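Local coordinates for protein nucleoporin nup120 (Schizosaccharomyces pombe, PDB 4GQ2) that serves as a structural component of the nuclear pore complex, whose nucleoporins also act as docking partners for nuclear transport factors, at residues P286-D291 with I298-P303; L347-L352 with L521-D526; L363-W368 with I376-L381. All blocks are in the same frame, centred on the assembly; numbering follows the deposited sequence.

Contact 1: P286-D291 with I298-P303; sequences PYLTSD and IALYYP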
loop_
_atom_site.group_PDB
_atom_site.type_symbol
_atom_site.label_atom_id
_atom_site.label_comp_id
_atom_site.label_asym_id
_atom_site.label_seq_id
_atom_site.Cartn_x
_atom_site.Cartn_y
_atom_site.Cartn_z
ATOM N N PRO A 286 23.660 24.177 -19.664
ATOM C CA PRO A 286 25.062 24.265 -19.249
ATOM C C PRO A 286 26.026 23.729 -20.312
ATOM O O PRO A 286 25.694 22.792 -21.045
ATOM C CB PRO A 286 25.120 23.408 -17.972
ATOM C CG PRO A 286 23.909 22.541 -18.016
ATOM C CD PRO A 286 22.866 23.326 -18.756
ATOM N N TYR A 287 27.198 24.351 -20.396
ATOM C CA TYR A 287 28.240 23.977 -21.348
ATOM C C TYR A 287 29.433 23.384 -20.616
ATOM O O TYR A 287 30.231 22.659 -21.205
ATOM C CB TYR A 287 28.718 25.207 -22.112
ATOM C CG TYR A 287 27.895 25.592 -23.316
ATOM C CD1 TYR A 287 26.800 26.438 -23.190
ATOM C CD2 TYR A 287 28.238 25.139 -24.591
ATOM C CE1 TYR A 287 26.056 26.809 -24.297
ATOM C CE2 TYR A 287 27.498 25.500 -25.706
ATOM C CZ TYR A 287 26.408 26.335 -25.551
ATOM O OH TYR A 287 25.664 26.692 -26.650
ATOM N N LEU A 288 29.553 23.709 -19.332
ATOM C CA LEU A 288 30.698 23.303 -18.539
ATOM C C LEU A 288 30.295 22.530 -17.294
ATOM O O LEU A 288 29.279 22.836 -16.664
ATOM C CB LEU A 288 31.512 24.530 -18.116
ATOM C CG LEU A 288 32.249 25.360 -19.172
ATOM C CD1 LEU A 288 32.998 26.502 -18.496
ATOM C CD2 LEU A 288 33.208 24.506 -19.993
ATOM N N THR A 289 31.101 21.530 -16.950
ATOM C CA THR A 289 31.046 20.906 -15.625
ATOM C C THR A 289 32.421 20.378 -15.206
ATOM O O THR A 289 33.261 20.082 -16.056
ATOM C CB THR A 289 29.989 19.780 -15.544
ATOM O OG1 THR A 289 29.633 19.560 -14.171
ATOM C CG2 THR A 289 30.514 18.480 -16.154
ATOM N N SER A 290 32.644 20.269 -13.899
ATOM C CA SER A 290 33.896 19.725 -13.382
ATOM C C SER A 290 33.642 18.471 -12.559
ATOM O O SER A 290 32.535 18.273 -12.055
ATOM C CB SER A 290 34.642 20.768 -12.549
ATOM O OG SER A 290 34.117 20.870 -11.238
ATOM N N ASP A 291 34.662 17.624 -12.431
ATOM C CA ASP A 291 34.524 16.397 -11.658
ATOM C C ASP A 291 34.556 16.694 -10.165
ATOM O O ASP A 291 35.247 17.612 -9.718
ATOM C CB ASP A 291 35.565 15.346 -12.059
ATOM C CG ASP A 291 36.982 15.773 -11.751
ATOM O OD1 ASP A 291 37.395 16.851 -12.223
ATOM O OD2 ASP A 291 37.685 15.020 -11.043
ATOM N N ILE A 298 37.662 19.129 -16.513
ATOM C CA ILE A 298 36.562 19.934 -17.011
ATOM C C ILE A 298 35.988 19.272 -18.248
ATOM O O ILE A 298 36.718 18.968 -19.186
ATOM C CB ILE A 298 37.035 21.362 -17.376
ATOM C CG1 ILE A 298 37.329 22.165 -16.110
ATOM C CG2 ILE A 298 35.994 22.095 -18.213
ATOM C CD1 ILE A 298 38.390 23.225 -16.293
ATOM N N ALA A 299 34.677 19.049 -18.237
ATOM C CA ALA A 299 33.974 18.591 -19.418
ATOM C C ALA A 299 33.326 19.784 -20.110
ATOM O O ALA A 299 32.807 20.690 -19.453
ATOM C CB ALA A 299 32.940 17.540 -19.057
ATOM N N LEU A 300 33.370 19.775 -21.437
ATOM C CA LEU A 300 32.888 20.887 -22.243
ATOM C C LEU A 300 32.100 20.362 -23.435
ATOM O O LEU A 300 32.501 19.383 -24.072
ATOM C CB LEU A 300 34.063 21.774 -22.686
ATOM C CG LEU A 300 33.959 22.698 -23.909
ATOM C CD1 LEU A 300 32.912 23.791 -23.734
ATOM C CD2 LEU A 300 35.320 23.307 -24.216
ATOM N N TYR A 301 30.980 21.025 -23.721
ATOM C CA TYR A 301 30.039 20.592 -24.751
ATOM C C TYR A 301 30.100 21.447 -26.009
ATOM O O TYR A 301 30.157 22.678 -25.929
ATOM C CB TYR A 301 28.611 20.619 -24.201
ATOM C CG TYR A 301 27.550 20.193 -25.190
ATOM C CD1 TYR A 301 27.565 18.916 -25.747
ATOM C CD2 TYR A 301 26.511 21.058 -25.552
ATOM C CE1 TYR A 301 26.587 18.512 -26.644
ATOM C CE2 TYR A 301 25.520 20.657 -26.446
ATOM C CZ TYR A 301 25.570 19.383 -26.985
ATOM O OH TYR A 301 24.608 18.967 -27.868
ATOM N N TYR A 302 30.067 20.773 -27.159
ATOM C CA TYR A 302 30.044 21.414 -28.470
ATOM C C TYR A 302 28.778 20.999 -29.210
ATOM O O TYR A 302 28.628 19.825 -29.559
ATOM C CB TYR A 302 31.238 20.971 -29.316
ATOM C CG TYR A 302 32.590 21.509 -28.908
ATOM C CD1 TYR A 302 33.337 20.884 -27.908
ATOM C CD2 TYR A 302 33.149 22.616 -29.558
ATOM C CE1 TYR A 302 34.586 21.358 -27.544
ATOM C CE2 TYR A 302 34.402 23.096 -29.202
ATOM C CZ TYR A 302 35.114 22.462 -28.196
ATOM O OH TYR A 302 36.358 22.924 -27.829
ATOM N N PRO A 303 27.863 21.952 -29.447
ATOM C CA PRO A 303 26.689 21.677 -30.281
ATOM C C PRO A 303 27.069 21.316 -31.721
ATOM O O PRO A 303 28.089 21.787 -32.232
ATOM C CB PRO A 303 25.919 22.998 -30.251
ATOM C CG PRO A 303 26.338 23.647 -28.974
ATOM C CD PRO A 303 27.778 23.266 -28.784
#
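Thr289 O is the best-held polar atom here, gripped by two hydrogens from the facing strand. The stronger comes from Ala299 N, 2.8 Å from Thr289 O and arriving nearly along the C=O axis; the weaker is a CA-H contact from Ile298 CA at 3.4 Å. Thr289 N answers with a bond to Ala299 O, 3.1 Å long and lying in the carbonyl plane, so Thr289 and Ala299 make a hydrogen-bonded antiparallel pair. Beyond the non-hydrogen-bonded pair Leu288 and Leu300, Tyr301 N reaches Tyr287 O at 3.1 Å, and Leu300 CA-H also points at that oxygen. The strands belong to a beta hairpin in a four-stranded antiparallel sheet, as expected for a blade of the beta-propeller.

One face is aliphatic. Leu288 and Leu300 run abreast in one direction, with Leu288 CD2 3.8 Å from Leu300 CD1, while Ile298 CG2 closes on the same methyl. These branched chains suit a buried face that packs on Val251 and Leu253 of strand 249-254. On the reverse face the Thr289-Ala299 pair is small: Thr289 OG1 is anti to the backbone N (chi1 -159°), which leaves CG2 to touch Ala299 CB at 3.9 Å, and Phe350 lies close by.

The aromatic end is arranged differently. Tyr287 presents its ring edge in plane to Tyr301 O, which is 3.4 Å from Tyr287 CD2, and Pro303 crosses its rim at about a right angle, with Pro303 CD 3.8 Å from Tyr287 CE2. The Tyr301 hydroxyl hydrogen-bonds His307 O. With no side-chain hydrogen bond or salt bridge between the segments, directional pairing rests on the backbone, and the side chains contribute apolar packing on either face of it.

Contact 2: L347-L352 with L521-D526; sequences LSDFQL and LSINFD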
loop_
_atom_site.group_PDB
_atom_site.type_symbol
_atom_site.label_atom_id
_atom_site.label_comp_id
_atom_site.label_asym_id
_atom_site.label_seq_id
_atom_site.Cartn_x
_atom_site.Cartn_y
_atom_site.Cartn_z
ATOM N N LEU A 347 20.253 18.963 -25.120
ATOM C CA LEU A 347 21.009 18.722 -23.907
ATOM C C LEU A 347 20.341 19.469 -22.764
ATOM O O LEU A 347 20.080 20.669 -22.867
ATOM C CB LEU A 347 22.459 19.196 -24.066
ATOM C CG LEU A 347 23.374 18.947 -22.871
ATOM C CD1 LEU A 347 23.442 17.458 -22.589
ATOM C CD2 LEU A 347 24.768 19.503 -23.110
ATOM N N SER A 348 20.053 18.750 -21.685
ATOM C CA SER A 348 19.525 19.370 -20.479
ATOM C C SER A 348 20.645 19.652 -19.481
ATOM O O SER A 348 20.712 20.739 -18.910
ATOM C CB SER A 348 18.450 18.485 -19.842
ATOM O OG SER A 348 18.208 18.868 -18.497
ATOM N N ASP A 349 21.522 18.670 -19.279
ATOM C CA ASP A 349 22.552 18.765 -18.258
ATOM C C ASP A 349 23.501 17.583 -18.399
ATOM O O ASP A 349 23.205 16.630 -19.124
ATOM C CB ASP A 349 21.907 18.761 -16.865
ATOM C CG ASP A 349 22.803 19.353 -15.790
ATOM O OD1 ASP A 349 23.966 19.713 -16.079
ATOM O OD2 ASP A 349 22.335 19.458 -14.638
ATOM N N PHE A 350 24.638 17.645 -17.708
ATOM C CA PHE A 350 25.583 16.528 -17.684
ATOM C C PHE A 350 26.531 16.631 -16.490
ATOM O O PHE A 350 26.720 17.712 -15.932
ATOM C CB PHE A 350 26.338 16.391 -19.026
ATOM C CG PHE A 350 27.224 17.563 -19.366
ATOM C CD1 PHE A 350 26.687 18.741 -19.864
ATOM C CD2 PHE A 350 28.603 17.474 -19.208
ATOM C CE1 PHE A 350 27.504 19.818 -20.180
ATOM C CE2 PHE A 350 29.427 18.547 -19.523
ATOM C CZ PHE A 350 28.875 19.720 -20.012
ATOM N N GLN A 351 27.091 15.499 -16.078
ATOM C CA GLN A 351 28.062 15.471 -14.980
ATOM C C GLN A 351 29.326 14.724 -15.397
ATOM O O GLN A 351 29.303 13.952 -16.354
ATOM C CB GLN A 351 27.473 14.808 -13.728
ATOM C CG GLN A 351 26.283 15.514 -13.118
ATOM C CD GLN A 351 26.669 16.703 -12.274
ATOM O OE1 GLN A 351 26.873 16.576 -11.069
ATOM N NE2 GLN A 351 26.768 17.871 -12.900
ATOM N N LEU A 352 30.409 14.940 -14.654
ATOM C CA LEU A 352 31.682 14.273 -14.911
ATOM C C LEU A 352 32.265 13.695 -13.623
ATOM O O LEU A 352 32.298 14.369 -12.589
ATOM C CB LEU A 352 32.669 15.247 -15.565
ATOM C CG LEU A 352 34.113 14.812 -15.814
ATOM C CD1 LEU A 352 34.197 13.761 -16.912
ATOM C CD2 LEU A 352 34.970 16.024 -16.159
ATOM N N LEU A 521 15.167 18.707 -15.559
ATOM C CA LEU A 521 15.648 20.063 -15.280
ATOM C C LEU A 521 17.140 20.094 -15.009
ATOM O O LEU A 521 17.843 20.976 -15.499
ATOM C CB LEU A 521 14.898 20.702 -14.104
ATOM C CG LEU A 521 13.374 20.826 -14.186
ATOM C CD1 LEU A 521 12.815 21.322 -12.857
ATOM C CD2 LEU A 521 12.940 21.741 -15.321
ATOM N N SER A 522 17.616 19.140 -14.215
ATOM C CA SER A 522 19.028 19.045 -13.909
ATOM C C SER A 522 19.369 17.652 -13.424
ATOM O O SER A 522 18.471 16.850 -13.159
ATOM C CB SER A 522 19.413 20.059 -12.838
ATOM O OG SER A 522 18.988 19.616 -11.561
ATOM N N ILE A 523 20.674 17.381 -13.328
ATOM C CA ILE A 523 21.205 16.184 -12.681
ATOM C C ILE A 523 22.393 16.566 -11.783
ATOM O O ILE A 523 23.084 17.558 -12.046
ATOM C CB ILE A 523 21.597 15.071 -13.693
ATOM C CG1 ILE A 523 22.792 15.486 -14.566
ATOM C CG2 ILE A 523 20.404 14.655 -14.555
ATOM C CD1 ILE A 523 23.480 14.314 -15.242
ATOM N N ASN A 524 22.607 15.805 -10.711
ATOM C CA ASN A 524 23.712 16.062 -9.789
ATOM C C ASN A 524 24.313 14.775 -9.279
ATOM O O ASN A 524 23.602 13.932 -8.724
ATOM C CB ASN A 524 23.259 16.868 -8.569
ATOM C CG ASN A 524 22.703 18.224 -8.928
ATOM O OD1 ASN A 524 21.485 18.400 -9.006
ATOM N ND2 ASN A 524 23.590 19.198 -9.136
ATOM N N PHE A 525 25.624 14.630 -9.459
ATOM C CA PHE A 525 26.354 13.534 -8.847
ATOM C C PHE A 525 26.623 13.920 -7.405
ATOM O O PHE A 525 27.062 15.033 -7.122
ATOM C CB PHE A 525 27.666 13.255 -9.586
ATOM C CG PHE A 525 28.461 12.115 -9.007
ATOM C CD1 PHE A 525 28.113 10.792 -9.280
ATOM C CD2 PHE A 525 29.566 12.360 -8.195
ATOM C CE1 PHE A 525 28.845 9.736 -8.751
ATOM C CE2 PHE A 525 30.300 11.308 -7.661
ATOM C CZ PHE A 525 29.938 9.997 -7.939
ATOM N N ASP A 526 26.315 13.005 -6.496
ATOM C CA ASP A 526 26.608 13.190 -5.093
ATOM C C ASP A 526 27.780 12.277 -4.779
ATOM O O ASP A 526 27.643 11.051 -4.848
ATOM C CB ASP A 526 25.390 12.838 -4.236
ATOM C CG ASP A 526 25.624 13.063 -2.748
ATOM O OD1 ASP A 526 26.677 13.607 -2.363
ATOM O OD2 ASP A 526 24.736 12.696 -1.952
#
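Two hydrogen bonds from side chain to backbone span the gap between these strands, whose axes run within 8° of parallel but come no closer than 5.9 Å. Asp349 OD2 takes the N-H of Ile523, with Ile523 N 3.0 Å from Asp349 OD2 and the bond almost straight, although it arrives from above the carboxylate plane. Gln351 OE1 accepts Phe525 N at 2.8 Å, in the amide carbonyl plane and on a lone pair; His292 NE2 also bonds this oxygen. The shorter acid serves where the backbones come nearer and the longer amide where they are wider.

Bonds within 347-352 fix both groups. Asp349 OD1 turns back to Phe350 N, at 2.7 Å, so each carboxylate oxygen holds one N-H. Gln351 is bent at chi2 (-80°), which lets Gln351 NE2 reach Phe350 O at 3.0 Å and sets the amide's rotation.

Each strand is an outermost one in the mixed sheet, and the closeness of two nearly parallel edges is consistent with inner strands of adjacent propeller blades. Both carry a classic beta bulge, Ser348 and Asp349 opposite Ala367, Leu521 and Ser522 opposite Asn535.

Apolar contact falls to Ile523. Its CG1 sits between the backbone N and the carbonyl carbon (chi1 67°), and the side chain runs antiparallel to that of Gln351, bringing Ile523 CD1 3.7 Å from Gln351 CG and close to Phe350 CA.

One approach is unfavourable: Asp349 OD2 lies 3.3 Å from Ile523 O, two acceptors whose repulsion the N-H of Ile523 probably offsets.

Contact 3: L363-W368 with I376-L381; sequences LLIIAW and IQKCNL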
loop_
_atom_site.group_PDB
_atom_site.type_symbol
_atom_site.label_atom_id
_atom_site.label_comp_id
_atom_site.label_asym_id
_atom_site.label_seq_id
_atom_site.Cartn_x
_atom_site.Cartn_y
_atom_site.Cartn_z
ATOM N N LEU A 363 33.896 9.135 -16.075
ATOM C CA LEU A 363 32.490 8.814 -16.284
ATOM C C LEU A 363 31.684 10.077 -16.567
ATOM O O LEU A 363 31.674 11.013 -15.761
ATOM C CB LEU A 363 31.931 8.073 -15.063
ATOM C CG LEU A 363 30.441 7.738 -14.991
ATOM C CD1 LEU A 363 29.962 6.977 -16.221
ATOM C CD2 LEU A 363 30.159 6.952 -13.721
ATOM N N LEU A 364 31.014 10.094 -17.715
ATOM C CA LEU A 364 30.192 11.234 -18.110
ATOM C C LEU A 364 28.718 10.851 -18.221
ATOM O O LEU A 364 28.331 10.061 -19.088
ATOM C CB LEU A 364 30.688 11.842 -19.430
ATOM C CG LEU A 364 30.036 13.168 -19.856
ATOM C CD1 LEU A 364 30.638 14.343 -19.100
ATOM C CD2 LEU A 364 30.161 13.390 -21.358
ATOM N N ILE A 365 27.908 11.414 -17.328
ATOM C CA ILE A 365 26.458 11.201 -17.338
ATOM C C ILE A 365 25.797 12.383 -18.043
ATOM O O ILE A 365 26.088 13.541 -17.738
ATOM C CB ILE A 365 25.885 11.032 -15.908
ATOM C CG1 ILE A 365 26.651 9.945 -15.147
ATOM C CG2 ILE A 365 24.400 10.681 -15.956
ATOM C CD1 ILE A 365 26.652 10.124 -13.644
ATOM N N ILE A 366 24.916 12.080 -18.988
ATOM C CA ILE A 366 24.280 13.093 -19.819
ATOM C C ILE A 366 22.767 12.919 -19.796
ATOM O O ILE A 366 22.274 11.802 -19.943
ATOM C CB ILE A 366 24.746 12.982 -21.289
ATOM C CG1 ILE A 366 26.259 12.733 -21.376
ATOM C CG2 ILE A 366 24.341 14.220 -22.072
ATOM C CD1 ILE A 366 26.741 12.314 -22.752
ATOM N N ALA A 367 22.045 14.030 -19.635
ATOM C CA ALA A 367 20.576 14.047 -19.688
ATOM C C ALA A 367 20.065 14.772 -20.930
ATOM O O ALA A 367 20.447 15.917 -21.200
ATOM C CB ALA A 367 19.996 14.691 -18.432
ATOM N N TRP A 368 19.187 14.098 -21.668
ATOM C CA TRP A 368 18.605 14.636 -22.890
ATOM C C TRP A 368 17.147 14.912 -22.724
ATOM O O TRP A 368 16.436 14.169 -22.049
ATOM C CB TRP A 368 18.837 13.680 -24.057
ATOM C CG TRP A 368 20.302 13.510 -24.350
ATOM C CD1 TRP A 368 21.141 12.489 -23.919
ATOM C CD2 TRP A 368 21.168 14.419 -25.114
ATOM N NE1 TRP A 368 22.424 12.686 -24.366
ATOM C CE2 TRP A 368 22.510 13.823 -25.089
ATOM C CE3 TRP A 368 20.970 15.614 -25.806
ATOM C CZ2 TRP A 368 23.593 14.418 -25.728
ATOM C CZ3 TRP A 368 22.069 16.206 -26.445
ATOM C CH2 TRP A 368 23.349 15.619 -26.407
ATOM N N ILE A 376 18.630 9.395 -20.433
ATOM C CA ILE A 376 19.884 9.500 -19.699
ATOM C C ILE A 376 20.908 8.544 -20.306
ATOM O O ILE A 376 20.599 7.377 -20.577
ATOM C CB ILE A 376 19.697 9.254 -18.178
ATOM C CG1 ILE A 376 19.145 10.504 -17.485
ATOM C CG2 ILE A 376 21.018 8.922 -17.508
ATOM C CD1 ILE A 376 17.665 10.737 -17.679
ATOM N N GLN A 377 22.118 9.055 -20.526
ATOM C CA GLN A 377 23.224 8.252 -21.040
ATOM C C GLN A 377 24.425 8.296 -20.107
ATOM O O GLN A 377 24.751 9.351 -19.555
ATOM C CB GLN A 377 23.676 8.769 -22.405
ATOM C CG GLN A 377 22.635 8.748 -23.513
ATOM C CD GLN A 377 23.160 9.371 -24.796
ATOM O OE1 GLN A 377 24.122 10.145 -24.776
ATOM N NE2 GLN A 377 22.531 9.039 -25.920
ATOM N N LYS A 378 25.080 7.148 -19.942
ATOM C CA LYS A 378 26.387 7.077 -19.291
ATOM C C LYS A 378 27.461 6.687 -20.302
ATOM O O LYS A 378 27.215 5.879 -21.204
ATOM C CB LYS A 378 26.377 6.054 -18.159
ATOM C CG LYS A 378 25.857 6.567 -16.834
ATOM C CD LYS A 378 25.976 5.496 -15.758
ATOM C CE LYS A 378 25.516 6.021 -14.406
ATOM N NZ LYS A 378 25.472 4.959 -13.363
ATOM N N CYS A 379 28.650 7.265 -20.144
ATOM C CA CYS A 379 29.816 6.870 -20.924
ATOM C C CYS A 379 30.998 6.571 -20.022
ATOM O O CYS A 379 31.454 7.436 -19.268
ATOM C CB CYS A 379 30.215 7.953 -21.930
ATOM S SG CYS A 379 31.889 7.753 -22.607
ATOM N N ASN A 380 31.482 5.335 -20.105
ATOM C CA ASN A 380 32.751 4.965 -19.506
ATOM C C ASN A 380 33.874 5.213 -20.498
ATOM O O ASN A 380 34.031 4.474 -21.481
ATOM C CB ASN A 380 32.743 3.503 -19.051
ATOM C CG ASN A 380 32.623 3.361 -17.544
ATOM O OD1 ASN A 380 31.671 2.765 -17.042
ATOM N ND2 ASN A 380 33.594 3.907 -16.814
ATOM N N LEU A 381 34.636 6.272 -20.246
ATOM C CA LEU A 381 35.778 6.619 -21.083
ATOM C C LEU A 381 37.081 6.271 -20.372
ATOM O O LEU A 381 37.197 6.433 -19.152
ATOM C CB LEU A 381 35.744 8.095 -21.464
#
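Similar first torsions bring Gln377 and Trp368 together across a beta hairpin: in each, CG is anti to the carbonyl carbon and beside the backbone N, with chi1 -61° in Gln377 and -63° in Trp368. The hairpin is the middle of a four-strand run (346-354, 361-370, 373-382 and 390-395) consistent with a blade of the beta-propeller. Gln377 runs extended beyond CG, and its amide meets the pyrrole edge of the indole, ring and amide planes lying 69° apart. Gln377 OE1 sits near the ring plane, 3.1 Å from Trp368 NE1, in a weak hydrogen bond. Glutamine suits the site because an amide can accept at OE1 while NE2 donates, weakly, to Ser336 O. Ile366 CG2 lies over one face of the indole, offset toward the rim.

The hydrogen-bonded pairs of the hairpin are doubly closed. Ile366 N reaches Gln377 O at 2.8 Å, nearly along the C=O axis, and Gln377 N returns to Ile366 O at the same 2.8 Å. At the other pair, Leu364 N donates to Cys379 O in the carbonyl plane, at 3.1 Å, whereas Cys379 N meets Leu364 O from above the carbonyl plane of Leu364, at 3.0 Å.

Ile365, Ala367, Ile376 and Lys378 share a face. Beta-branched isoleucines suit extended backbone, and the Ile365 and Ile376 side chains meet at a slant, with Ile365 CG2 4.1 Å from Ile376 CG2, while Ile543 of strand 539-544 packs against both. Lys378, extended, follows the flank of Ile365; its methylenes supply the apolar part, Lys378 CG being 3.9 Å from Ile365 CG1. At the far end Leu363, its CG anti to the backbone N, brings CD1 to 3.4 Å from Cys379 O, the same oxygen that takes the N-H of Leu364.

Overall arrangement
All three contacts sit in the beta-propeller region. Strand 346-354 ties them together: its residues 347-352 bind 521-526 in contact 2, pair with 363-368 of contact 3, and lie against the hairpin of contact 1. Contacts 2 and 3 have centres about 9 Å apart and are joined through the sheet, with Gln351 N 2.8 Å from Ile365 O in a probable hydrogen bond. Contact 1 lies about 10 Å from contact 2, centre to centre, and meets it by packing, as where Tyr301 CD2 comes 3.4 Å from Leu347 CD2. Contacts 1 and 3, about 12 Å apart between centres, touch through Ala299 CB and Leu364 CD1, at 3.9 Å.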